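Local coordinates for protein glycogen synthase (PDB 6GNF) that is a bacterial glycosyltransferase of the glycogen and starch synthase family, with two Rossmann-like domains and ADP and a glycan bound in the model, at residues P79-G83 with M138-A142; Y223-L227 with A260-N264; D315-L319 with K415-F419; K335-Q339 with D347-L352. All coordinates share one frame; numbering follows the deposited sequence.

In the fold
Two contacts lie in the N-terminal Rossmann-like domain and two on the other side of the chain's centre. Interaction 1 comes first: it closes a loop of 54 residues by laying helix 132-144 back on strand 72-82, outermost in the mixed sheet. Interaction 2 follows in series and joins the short helix 224-227 to helix 257-264. The nearest atoms of these two are about 10 Å apart. Interaction 3 closes a long loop, from the segment after strand 298-300 to helix 414-423 beside the ADP pocket. Interaction 4 is nested inside that loop and joins helix 327-341 to the approach of strand 352-356. Interactions 3 and 4 touch: Phe-419 packs on Leu-338 and Ala-337, and Leu-319 on Ala-337.

Interaction 1 (P79-G83 with M138-A142)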
loop_
_atom_site.group_PDB
_atom_site.type_symbol
_atom_site.label_atom_id
_atom_site.label_comp_id
_atom_site.label_asym_id
_atom_site.label_seq_id
_atom_site.Cartn_x
_atom_site.Cartn_y
_atom_site.Cartn_z
ATOM N N PRO A 79 27.631 11.375 6.023
ATOM C CA PRO A 79 27.031 12.660 6.385
ATOM C C PRO A 79 25.806 12.996 5.528
ATOM O O PRO A 79 25.817 12.777 4.320
ATOM C CB PRO A 79 28.164 13.673 6.165
ATOM C CG PRO A 79 29.135 12.996 5.274
ATOM C CD PRO A 79 29.014 11.530 5.537
ATOM N N VAL A 80 24.760 13.506 6.177
ATOM C CA VAL A 80 23.548 13.945 5.491
ATOM C C VAL A 80 22.985 15.131 6.255
ATOM O O VAL A 80 23.464 15.448 7.339
ATOM C CB VAL A 80 22.469 12.833 5.415
ATOM C CG1 VAL A 80 22.890 11.715 4.469
ATOM C CG2 VAL A 80 22.162 12.275 6.792
ATOM N N ASN A 81 21.973 15.764 5.680
ATOM C CA ASN A 81 21.320 16.901 6.307
ATOM C C ASN A 81 20.030 16.475 6.979
ATOM O O ASN A 81 19.275 15.679 6.432
ATOM C CB ASN A 81 21.021 17.955 5.261
ATOM C CG ASN A 81 22.278 18.473 4.596
ATOM O OD1 ASN A 81 23.218 18.906 5.272
ATOM N ND2 ASN A 81 22.302 18.430 3.259
ATOM N N TYR A 82 19.839 16.928 8.212
ATOM C CA TYR A 82 18.559 16.807 8.888
ATOM C C TYR A 82 18.015 18.218 8.976
ATOM O O TYR A 82 18.321 18.940 9.911
ATOM C CB TYR A 82 18.714 16.175 10.280
ATOM C CG TYR A 82 17.405 16.065 11.034
ATOM C CD1 TYR A 82 16.453 15.123 10.674
ATOM C CD2 TYR A 82 17.109 16.932 12.074
ATOM C CE1 TYR A 82 15.248 15.034 11.345
ATOM C CE2 TYR A 82 15.910 16.856 12.748
ATOM C CZ TYR A 82 14.985 15.909 12.386
ATOM O OH TYR A 82 13.803 15.851 13.081
ATOM N N GLY A 83 17.193 18.595 8.005
ATOM C CA GLY A 83 16.832 19.994 7.840
ATOM C C GLY A 83 18.112 20.784 7.634
ATOM O O GLY A 83 18.950 20.417 6.829
ATOM N N MET A 138 15.932 13.248 4.604
ATOM C CA MET A 138 17.162 12.577 5.026
ATOM C C MET A 138 17.245 11.139 4.498
ATOM O O MET A 138 18.334 10.650 4.173
ATOM C CB MET A 138 17.288 12.589 6.546
ATOM C CG MET A 138 18.617 12.020 7.052
ATOM S SD MET A 138 18.874 12.265 8.815
ATOM C CE MET A 138 17.731 11.041 9.447
ATOM N N LEU A 139 16.110 10.448 4.448
ATOM C CA LEU A 139 16.070 9.105 3.871
ATOM C C LEU A 139 16.516 9.097 2.412
ATOM O O LEU A 139 17.288 8.229 2.017
ATOM C CB LEU A 139 14.664 8.505 3.984
ATOM C CG LEU A 139 14.427 7.169 3.278
ATOM C CD1 LEU A 139 15.386 6.104 3.778
ATOM C CD2 LEU A 139 12.987 6.714 3.475
ATOM N N SER A 140 16.035 10.062 1.626
ATOM C CA SER A 140 16.372 10.128 0.202
ATOM C C SER A 140 17.860 10.387 -0.007
ATOM O O SER A 140 18.470 9.794 -0.878
ATOM C CB SER A 140 15.537 11.193 -0.500
ATOM O OG SER A 140 14.169 10.840 -0.398
ATOM N N GLN A 141 18.431 11.278 0.794
ATOM C CA GLN A 141 19.867 11.548 0.754
ATOM C C GLN A 141 20.683 10.334 1.157
ATOM O O GLN A 141 21.717 10.053 0.562
ATOM C CB GLN A 141 20.236 12.691 1.702
ATOM C CG GLN A 141 19.669 14.037 1.311
ATOM C CD GLN A 141 19.865 15.072 2.398
ATOM O OE1 GLN A 141 20.925 15.147 3.025
ATOM N NE2 GLN A 141 18.841 15.870 2.642
ATOM N N ALA A 142 20.259 9.660 2.220
ATOM C CA ALA A 142 21.007 8.514 2.722
ATOM C C ALA A 142 21.001 7.354 1.734
ATOM O O ALA A 142 21.996 6.625 1.660
ATOM C CB ALA A 142 20.447 8.063 4.065
#
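Val-80 sends its two methyls to different parts of helix 132-144. CG2 of Val-80 meets CG of Met-138 at 3.6 Å, and the two side chains cross at about a right angle. CG1 of Val-80 lies against CB of Gln-141 at 4.0 Å and also comes near Ala-142. CG of Met-138 stands opposite the backbone N (chi1 -175°) and the chain runs on straight to the sulfur. This carries SD of Met-138 to 4.2 Å from CB of Tyr-82; the chain bends only beyond it, at CE. The approach to the ring is oblique, 5.4 Å from SD to the Tyr-82 centroid, in a Met-aromatic contact. The phenol end of Tyr-82 is held elsewhere, by a hydrogen bond to Asp-131.

Gln-141 makes the polar link. Extended beyond CG, it crosses Asn-81 at about a right angle. OE1 of Gln-141 accepts from the backbone N of Asn-81 at 2.9 Å, with a nearly straight N-H...O angle of 170°. The Asn-81 and Gln-141 amide planes stand 61° apart, so they do not lie flat on each other. Val-80 pairs through its backbone with Thr-87 of strand 85-96. The axes of segments 79-82 and 138-142 run nearly antiparallel and approach to 7.9 Å. This is helix-on-sheet packing at the edge of the mixed sheet, within the alpha/beta layering of a Rossmann-like domain.

Interaction 2 (Y223-L227 with A260-N264)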
loop_
_atom_site.group_PDB
_atom_site.type_symbol
_atom_site.label_atom_id
_atom_site.label_comp_id
_atom_site.label_asym_id
_atom_site.label_seq_id
_atom_site.Cartn_x
_atom_site.Cartn_y
_atom_site.Cartn_z
ATOM N N TYR A 223 14.861 24.202 -8.303
ATOM C CA TYR A 223 13.818 23.180 -8.133
ATOM C C TYR A 223 12.505 23.723 -7.554
ATOM O O TYR A 223 11.560 22.964 -7.328
ATOM C CB TYR A 223 14.339 22.038 -7.275
ATOM C CG TYR A 223 15.554 21.380 -7.876
ATOM C CD1 TYR A 223 15.439 20.457 -8.913
ATOM C CD2 TYR A 223 16.820 21.702 -7.428
ATOM C CE1 TYR A 223 16.565 19.865 -9.473
ATOM C CE2 TYR A 223 17.941 21.118 -7.979
ATOM C CZ TYR A 223 17.810 20.203 -8.998
ATOM O OH TYR A 223 18.957 19.645 -9.507
ATOM N N LEU A 224 12.443 25.031 -7.330
ATOM C CA LEU A 224 11.312 25.646 -6.655
ATOM C C LEU A 224 10.038 25.543 -7.483
ATOM O O LEU A 224 8.963 25.251 -6.958
ATOM C CB LEU A 224 11.603 27.115 -6.376
ATOM C CG LEU A 224 11.474 27.593 -4.941
ATOM C CD1 LEU A 224 11.708 29.099 -4.916
ATOM C CD2 LEU A 224 10.116 27.239 -4.361
ATOM N N SER A 225 10.168 25.794 -8.778
ATOM C CA SER A 225 9.044 25.691 -9.686
ATOM C C SER A 225 8.456 24.278 -9.756
ATOM O O SER A 225 7.236 24.118 -9.778
ATOM C CB SER A 225 9.453 26.163 -11.078
ATOM O OG SER A 225 8.421 25.911 -12.004
ATOM N N ASP A 226 9.316 23.265 -9.796
ATOM C CA ASP A 226 8.871 21.869 -9.813
ATOM C C ASP A 226 8.115 21.509 -8.526
ATOM O O ASP A 226 7.126 20.787 -8.563
ATOM C CB ASP A 226 10.057 20.918 -9.972
ATOM C CG ASP A 226 10.676 20.948 -11.355
ATOM O OD1 ASP A 226 10.024 21.377 -12.326
ATOM O OD2 ASP A 226 11.847 20.518 -11.461
ATOM N N LEU A 227 8.578 22.040 -7.397
ATOM C CA LEU A 227 7.949 21.794 -6.100
ATOM C C LEU A 227 6.660 22.593 -5.893
ATOM O O LEU A 227 5.848 22.268 -5.035
ATOM C CB LEU A 227 8.925 22.130 -4.971
ATOM C CG LEU A 227 10.036 21.102 -4.763
ATOM C CD1 LEU A 227 11.244 21.728 -4.087
ATOM C CD2 LEU A 227 9.513 19.928 -3.954
ATOM N N ALA A 260 7.102 17.232 -7.812
ATOM C CA ALA A 260 8.514 17.396 -8.148
ATOM C C ALA A 260 9.145 16.073 -8.565
ATOM O O ALA A 260 9.967 16.032 -9.476
ATOM C CB ALA A 260 9.279 18.000 -6.975
ATOM N N GLY A 261 8.769 14.993 -7.886
ATOM C CA GLY A 261 9.247 13.659 -8.222
ATOM C C GLY A 261 8.820 13.226 -9.611
ATOM O O GLY A 261 9.616 12.663 -10.380
ATOM N N PHE A 262 7.556 13.460 -9.946
ATOM C CA PHE A 262 7.073 13.168 -11.298
ATOM C C PHE A 262 7.849 13.942 -12.347
ATOM O O PHE A 262 8.184 13.402 -13.399
ATOM C CB PHE A 262 5.583 13.497 -11.463
ATOM C CG PHE A 262 4.651 12.448 -10.929
ATOM C CD1 PHE A 262 5.013 11.103 -10.878
ATOM C CD2 PHE A 262 3.391 12.804 -10.496
ATOM C CE1 PHE A 262 4.136 10.146 -10.388
ATOM C CE2 PHE A 262 2.507 11.857 -10.016
ATOM C CZ PHE A 262 2.879 10.525 -9.962
ATOM N N LEU A 263 8.120 15.211 -12.062
ATOM C CA LEU A 263 8.765 16.083 -13.036
ATOM C C LEU A 263 10.256 15.815 -13.193
ATOM O O LEU A 263 10.860 16.278 -14.151
ATOM C CB LEU A 263 8.543 17.557 -12.669
ATOM C CG LEU A 263 7.099 18.057 -12.790
ATOM C CD1 LEU A 263 6.957 19.457 -12.207
ATOM C CD2 LEU A 263 6.633 18.033 -14.236
ATOM N N ASN A 264 10.864 15.086 -12.261
ATOM C CA ASN A 264 12.304 14.874 -12.298
ATOM C C ASN A 264 12.743 13.435 -12.518
ATOM O O ASN A 264 13.921 13.204 -12.790
ATOM C CB ASN A 264 12.947 15.438 -11.023
ATOM C CG ASN A 264 13.102 16.945 -11.075
ATOM O OD1 ASN A 264 14.090 17.453 -11.590
ATOM N ND2 ASN A 264 12.120 17.669 -10.556
#
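Asp-226 is the residue most buried by this contact, and it meets Ala-260, Leu-263 and Asn-264 together. Two helices of the N-terminal Rossmann-like domain come together here: the short helix 224-227 and helix 257-264, which lies between strands 251-256 and 267-270.

The two oxygens of the Asp-226 carboxylate have different neighbours. OD2 of Asp-226 accepts from ND2 of Asn-264 at 3.0 Å. The amide nitrogen comes from above the carboxylate plane, 52° out of it, and the two flat groups are turned 72° against each other. OD1 of Asp-226 has a methyl beside it instead, CD1 of Leu-263 at 3.6 Å. The backbone O of Asp-226 takes a hydrogen bond from Lys-259.

Ala-260 is the next most buried residue. Its small side chain allows close approach of the other helix. CB of Ala-260 touches CD2 of Leu-227 at 3.6 Å. The CB of Leu-227 leads away from helix 257-264, but its branched end turns back to make this contact. Beyond it, Leu-227 packs on Leu-176, Phe-214 and Leu-217.

Asn-264 closes the polar side. Its OD1 bonds to Lys-182 and sits at the edge of the Tyr-223 ring, whose OH is bonded to Glu-183. CG of Asn-264 is anti to the carbonyl carbon (chi1 -79°), which turns the amide back along its own helix. ND2 of Asn-264 therefore has a second acceptor, the backbone O of Ala-260, 2.9 Å away and in the plane of the amide.

Interaction 3 (D315-L319 with K415-F419); sequences DKFIL and KLAHF
Beside the ADP pocket, Asp-315 and His-418 form a histidine-carboxylate hydrogen bond. Ala-417, next to His-418 on helix 414-423, lines that pocket. ND1 of His-418 gives to OD2 of Asp-315 at 2.6 Å, on the syn side, somewhat out of the carboxylate plane. The bond is bent (144°), and the imidazole and carboxylate planes stand 80° apart. OD2 of Asp-315 also bonds to Tyr-446.

The other oxygen turns inward to its own loop. OD1 of Asp-315 accepts from N of Phe-317 at 2.8 Å, an Asx turn. It also accepts from N of Ile-318 at 3.1 Å, which makes the wider Asx motif. One carboxylate thus serves both its own loop and the helix.

Phe-317 lies over a face of the histidine. CD1 of Phe-317 is above the centre of the imidazole, 3.4 Å from CD2 of His-418. The rings make an offset stack with planes 21° apart. Trp-310 also stacks on His-418. Further along the loop, CD1 of Leu-319 touches CZ of Phe-419 at 3.4 Å.

The imidazole is thus fixed both at its edge and by ring stacking, next to the ADP site of a two-domain GT-B glycosyltransferase, one layer out from the ligand.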
loop_
_atom_site.group_PDB
_atom_site.type_symbol
_atom_site.label_atom_id
_atom_site.label_comp_id
_atom_site.label_asym_id
_atom_site.label_seq_id
_atom_site.Cartn_x
_atom_site.Cartn_y
_atom_site.Cartn_z
ATOM N N ASP A 315 -1.038 -22.642 4.641
ATOM C CA ASP A 315 -1.420 -21.654 5.659
ATOM C C ASP A 315 -1.220 -22.220 7.070
ATOM O O ASP A 315 -1.696 -23.316 7.373
ATOM C CB ASP A 315 -2.881 -21.249 5.450
ATOM C CG ASP A 315 -3.311 -20.086 6.328
ATOM O OD1 ASP A 315 -3.235 -20.182 7.573
ATOM O OD2 ASP A 315 -3.696 -19.053 5.749
ATOM N N LYS A 316 -0.518 -21.474 7.925
ATOM C CA LYS A 316 -0.140 -21.960 9.256
ATOM C C LYS A 316 -1.067 -21.529 10.387
ATOM O O LYS A 316 -0.802 -21.842 11.542
ATOM C CB LYS A 316 1.286 -21.521 9.592
ATOM C CG LYS A 316 2.279 -21.853 8.497
ATOM C CD LYS A 316 3.693 -22.008 9.031
ATOM C CE LYS A 316 4.660 -22.393 7.922
ATOM N NZ LYS A 316 5.873 -23.067 8.463
ATOM N N PHE A 317 -2.138 -20.812 10.067
ATOM C CA PHE A 317 -3.074 -20.327 11.084
ATOM C C PHE A 317 -4.405 -21.056 11.068
ATOM O O PHE A 317 -4.974 -21.330 12.127
ATOM C CB PHE A 317 -3.352 -18.843 10.878
ATOM C CG PHE A 317 -2.135 -17.975 10.984
ATOM C CD1 PHE A 317 -1.354 -17.713 9.865
ATOM C CD2 PHE A 317 -1.782 -17.402 12.199
ATOM C CE1 PHE A 317 -0.237 -16.900 9.956
ATOM C CE2 PHE A 317 -0.669 -16.587 12.296
ATOM C CZ PHE A 317 0.106 -16.338 11.173
ATOM N N ILE A 318 -4.905 -21.356 9.871
ATOM C CA ILE A 318 -6.265 -21.889 9.718
ATOM C C ILE A 318 -6.388 -23.322 10.220
ATOM O O ILE A 318 -5.392 -24.028 10.339
ATOM C CB ILE A 318 -6.766 -21.774 8.257
ATOM C CG1 ILE A 318 -5.916 -22.625 7.304
ATOM C CG2 ILE A 318 -6.778 -20.310 7.822
ATOM C CD1 ILE A 318 -6.244 -22.429 5.837
ATOM N N LEU A 319 -7.616 -23.726 10.520
ATOM C CA LEU A 319 -7.885 -25.030 11.111
ATOM C C LEU A 319 -7.739 -26.201 10.151
ATOM O O LEU A 319 -7.544 -27.337 10.595
ATOM C CB LEU A 319 -9.291 -25.080 11.713
ATOM C CG LEU A 319 -9.328 -24.952 13.234
ATOM C CD1 LEU A 319 -8.920 -23.553 13.653
ATOM C CD2 LEU A 319 -10.711 -25.306 13.767
ATOM N N LYS A 415 -3.972 -13.713 12.602
ATOM C CA LYS A 415 -4.681 -14.977 12.756
ATOM C C LYS A 415 -6.133 -14.871 12.274
ATOM O O LYS A 415 -6.608 -15.734 11.534
ATOM C CB LYS A 415 -4.631 -15.433 14.217
ATOM C CG LYS A 415 -5.308 -16.765 14.497
ATOM C CD LYS A 415 -4.872 -17.301 15.853
ATOM C CE LYS A 415 -5.640 -18.548 16.257
ATOM N NZ LYS A 415 -7.025 -18.236 16.711
ATOM N N LEU A 416 -6.833 -13.820 12.696
ATOM C CA LEU A 416 -8.233 -13.639 12.312
ATOM C C LEU A 416 -8.359 -13.265 10.831
ATOM O O LEU A 416 -9.317 -13.650 10.169
ATOM C CB LEU A 416 -8.910 -12.591 13.194
ATOM C CG LEU A 416 -10.434 -12.485 13.064
ATOM C CD1 LEU A 416 -11.116 -13.791 13.444
ATOM C CD2 LEU A 416 -10.972 -11.347 13.919
ATOM N N ALA A 417 -7.396 -12.516 10.312
ATOM C CA ALA A 417 -7.361 -12.220 8.883
ATOM C C ALA A 417 -7.311 -13.515 8.073
ATOM O O ALA A 417 -8.040 -13.671 7.089
ATOM C CB ALA A 417 -6.173 -11.330 8.543
ATOM N N HIS A 418 -6.481 -14.455 8.519
ATOM C CA HIS A 418 -6.352 -15.744 7.857
ATOM C C HIS A 418 -7.659 -16.528 7.953
ATOM O O HIS A 418 -8.137 -17.083 6.958
ATOM C CB HIS A 418 -5.178 -16.534 8.446
ATOM C CG HIS A 418 -3.848 -16.127 7.890
ATOM N ND1 HIS A 418 -3.329 -16.673 6.738
ATOM C CD2 HIS A 418 -2.946 -15.208 8.308
ATOM C CE1 HIS A 418 -2.163 -16.114 6.473
ATOM N NE2 HIS A 418 -1.907 -15.222 7.411
ATOM N N PHE A 419 -8.243 -16.568 9.143
ATOM C CA PHE A 419 -9.543 -17.209 9.336
ATOM C C PHE A 419 -10.617 -16.644 8.396
ATOM O O PHE A 419 -11.463 -17.390 7.889
ATOM C CB PHE A 419 -10.024 -17.053 10.780
ATOM C CG PHE A 419 -9.578 -18.152 11.707
ATOM C CD1 PHE A 419 -8.232 -18.430 11.887
ATOM C CD2 PHE A 419 -10.512 -18.878 12.435
ATOM C CE1 PHE A 419 -7.826 -19.427 12.755
ATOM C CE2 PHE A 419 -10.113 -19.880 13.305
ATOM C CZ PHE A 419 -8.766 -20.152 13.464
#

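Interaction 4 (K335-Q339 with D347-L352)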
loop_
_atom_site.group_PDB
_atom_site.type_symbol
_atom_site.label_atom_id
_atom_site.label_comp_id
_atom_site.label_asym_id
_atom_site.label_seq_id
_atom_site.Cartn_x
_atom_site.Cartn_y
_atom_site.Cartn_z
ATOM N N LYS A 335 -14.898 -22.347 7.341
ATOM C CA LYS A 335 -16.106 -21.528 7.475
ATOM C C LYS A 335 -16.736 -21.677 8.858
ATOM O O LYS A 335 -17.020 -20.686 9.533
ATOM C CB LYS A 335 -17.136 -21.888 6.399
ATOM C CG LYS A 335 -18.335 -20.953 6.364
ATOM C CD LYS A 335 -19.197 -21.190 5.140
ATOM C CE LYS A 335 -20.408 -20.277 5.136
ATOM N NZ LYS A 335 -21.172 -20.386 3.862
ATOM N N VAL A 336 -17.001 -22.918 9.253
ATOM C CA VAL A 336 -17.540 -23.210 10.582
ATOM C C VAL A 336 -16.628 -22.701 11.708
ATOM O O VAL A 336 -17.115 -22.249 12.744
ATOM C CB VAL A 336 -17.842 -24.721 10.719
ATOM C CG1 VAL A 336 -17.973 -25.164 12.167
ATOM C CG2 VAL A 336 -19.046 -25.103 9.868
ATOM N N ALA A 337 -15.313 -22.773 11.505
ATOM C CA ALA A 337 -14.347 -22.255 12.477
ATOM C C ALA A 337 -14.437 -20.731 12.619
ATOM O O ALA A 337 -14.410 -20.205 13.735
ATOM C CB ALA A 337 -12.933 -22.661 12.087
ATOM N N LEU A 338 -14.543 -20.036 11.490
ATOM C CA LEU A 338 -14.718 -18.583 11.483
ATOM C C LEU A 338 -16.011 -18.196 12.186
ATOM O O LEU A 338 -16.025 -17.310 13.039
ATOM C CB LEU A 338 -14.743 -18.057 10.045
ATOM C CG LEU A 338 -14.941 -16.556 9.822
ATOM C CD1 LEU A 338 -13.838 -15.748 10.489
ATOM C CD2 LEU A 338 -14.996 -16.265 8.331
ATOM N N GLN A 339 -17.093 -18.872 11.825
ATOM C CA GLN A 339 -18.396 -18.618 12.425
ATOM C C GLN A 339 -18.337 -18.721 13.943
ATOM O O GLN A 339 -18.813 -17.820 14.639
ATOM C CB GLN A 339 -19.447 -19.579 11.859
ATOM C CG GLN A 339 -19.831 -19.240 10.429
ATOM C CD GLN A 339 -20.808 -20.221 9.814
ATOM O OE1 GLN A 339 -20.824 -21.400 10.155
ATOM N NE2 GLN A 339 -21.622 -19.737 8.882
ATOM N N ASP A 347 -23.302 -22.522 10.570
ATOM C CA ASP A 347 -24.082 -23.106 9.491
ATOM C C ASP A 347 -23.369 -22.806 8.180
ATOM O O ASP A 347 -23.347 -21.658 7.741
ATOM C CB ASP A 347 -25.494 -22.511 9.466
ATOM C CG ASP A 347 -26.354 -23.068 8.333
ATOM O OD1 ASP A 347 -25.851 -23.829 7.479
ATOM O OD2 ASP A 347 -27.556 -22.734 8.295
ATOM N N PRO A 348 -22.792 -23.838 7.540
ATOM C CA PRO A 348 -22.012 -23.577 6.333
ATOM C C PRO A 348 -22.850 -23.193 5.109
ATOM O O PRO A 348 -22.275 -22.857 4.079
ATOM C CB PRO A 348 -21.276 -24.901 6.101
ATOM C CG PRO A 348 -22.161 -25.931 6.699
ATOM C CD PRO A 348 -22.855 -25.275 7.858
ATOM N N ASP A 349 -24.178 -23.222 5.217
ATOM C CA ASP A 349 -25.053 -22.837 4.105
ATOM C C ASP A 349 -25.442 -21.359 4.093
ATOM O O ASP A 349 -26.139 -20.922 3.179
ATOM C CB ASP A 349 -26.334 -23.677 4.122
ATOM C CG ASP A 349 -26.063 -25.151 3.916
ATOM O OD1 ASP A 349 -24.925 -25.500 3.541
ATOM O OD2 ASP A 349 -26.997 -25.957 4.097
ATOM N N ILE A 350 -25.060 -20.607 5.122
ATOM C CA ILE A 350 -25.305 -19.163 5.138
ATOM C C ILE A 350 -24.116 -18.456 4.499
ATOM O O ILE A 350 -22.996 -18.601 4.983
ATOM C CB ILE A 350 -25.501 -18.628 6.570
ATOM C CG1 ILE A 350 -26.773 -19.221 7.181
ATOM C CG2 ILE A 350 -25.601 -17.106 6.569
ATOM C CD1 ILE A 350 -26.860 -19.063 8.683
ATOM N N PRO A 351 -24.355 -17.680 3.422
ATOM C CA PRO A 351 -23.233 -17.014 2.754
ATOM C C PRO A 351 -22.577 -15.978 3.658
ATOM O O PRO A 351 -23.278 -15.182 4.282
ATOM C CB PRO A 351 -23.885 -16.345 1.538
ATOM C CG PRO A 351 -25.313 -16.168 1.913
ATOM C CD PRO A 351 -25.652 -17.315 2.820
ATOM N N LEU A 352 -21.247 -15.993 3.717
ATOM C CA LEU A 352 -20.505 -15.120 4.617
ATOM C C LEU A 352 -19.618 -14.153 3.845
ATOM O O LEU A 352 -18.863 -14.563 2.969
ATOM C CB LEU A 352 -19.657 -15.955 5.579
ATOM C CG LEU A 352 -19.084 -15.203 6.788
ATOM C CD1 LEU A 352 -18.984 -16.118 7.994
ATOM C CD2 LEU A 352 -17.724 -14.593 6.500
#
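Lys-335 lies along Pro-348 and reaches with its ammonium group into the turn. This is an alpha-to-beta connection of the second Rossmann-like domain: helix 327-341 leads through a type I turn, Asp-347 to Ile-350, into strand 352-356 of the parallel sheet.

Lys-335 leaves the helix with CG opposite its backbone N (chi1 -172°) and stays extended to its end. That length lets NZ of Lys-335 reach two backbone carbonyls. It bonds to O of Pro-348 at 2.7 Å and to O of Ile-350 at 2.8 Å, meeting each from above the carbonyl plane. Its charge is paired outside the contact, in a salt bridge with Asp-425. The two carbonyls and Asp-425 give the buried ammonium its partners, and the carbonyl bonds tie it to the turn.

One helical turn on, Gln-339 binds the backbone of Asp-347 at two points. OE1 of Gln-339 accepts from N of Asp-347 at 2.8 Å. NE2 of Gln-339 gives a nearly straight bond (171°) to O of Asp-347, also 2.8 Å. That O lies in the Gln-339 amide plane, while NE2 sits above the carbonyl plane of Asp-347. The two bonds fix the rotation of the amide, and NE2 has a further acceptor in Gln-381. Asp-347 in turn stiffens the loop by an Asx turn, its OD1 accepting from N of Asp-349 at 2.9 Å.

An apolar patch adjoins these polar bonds. Leu-352 and Gln-339 lie side by side but point opposite ways, with CD1 of Leu-352 4.0 Å from CG of Gln-339. Leu-338, covered by Phe-419 and Ile-420, completes the patch: its CD2 touches CD2 of Leu-352 at 3.7 Å.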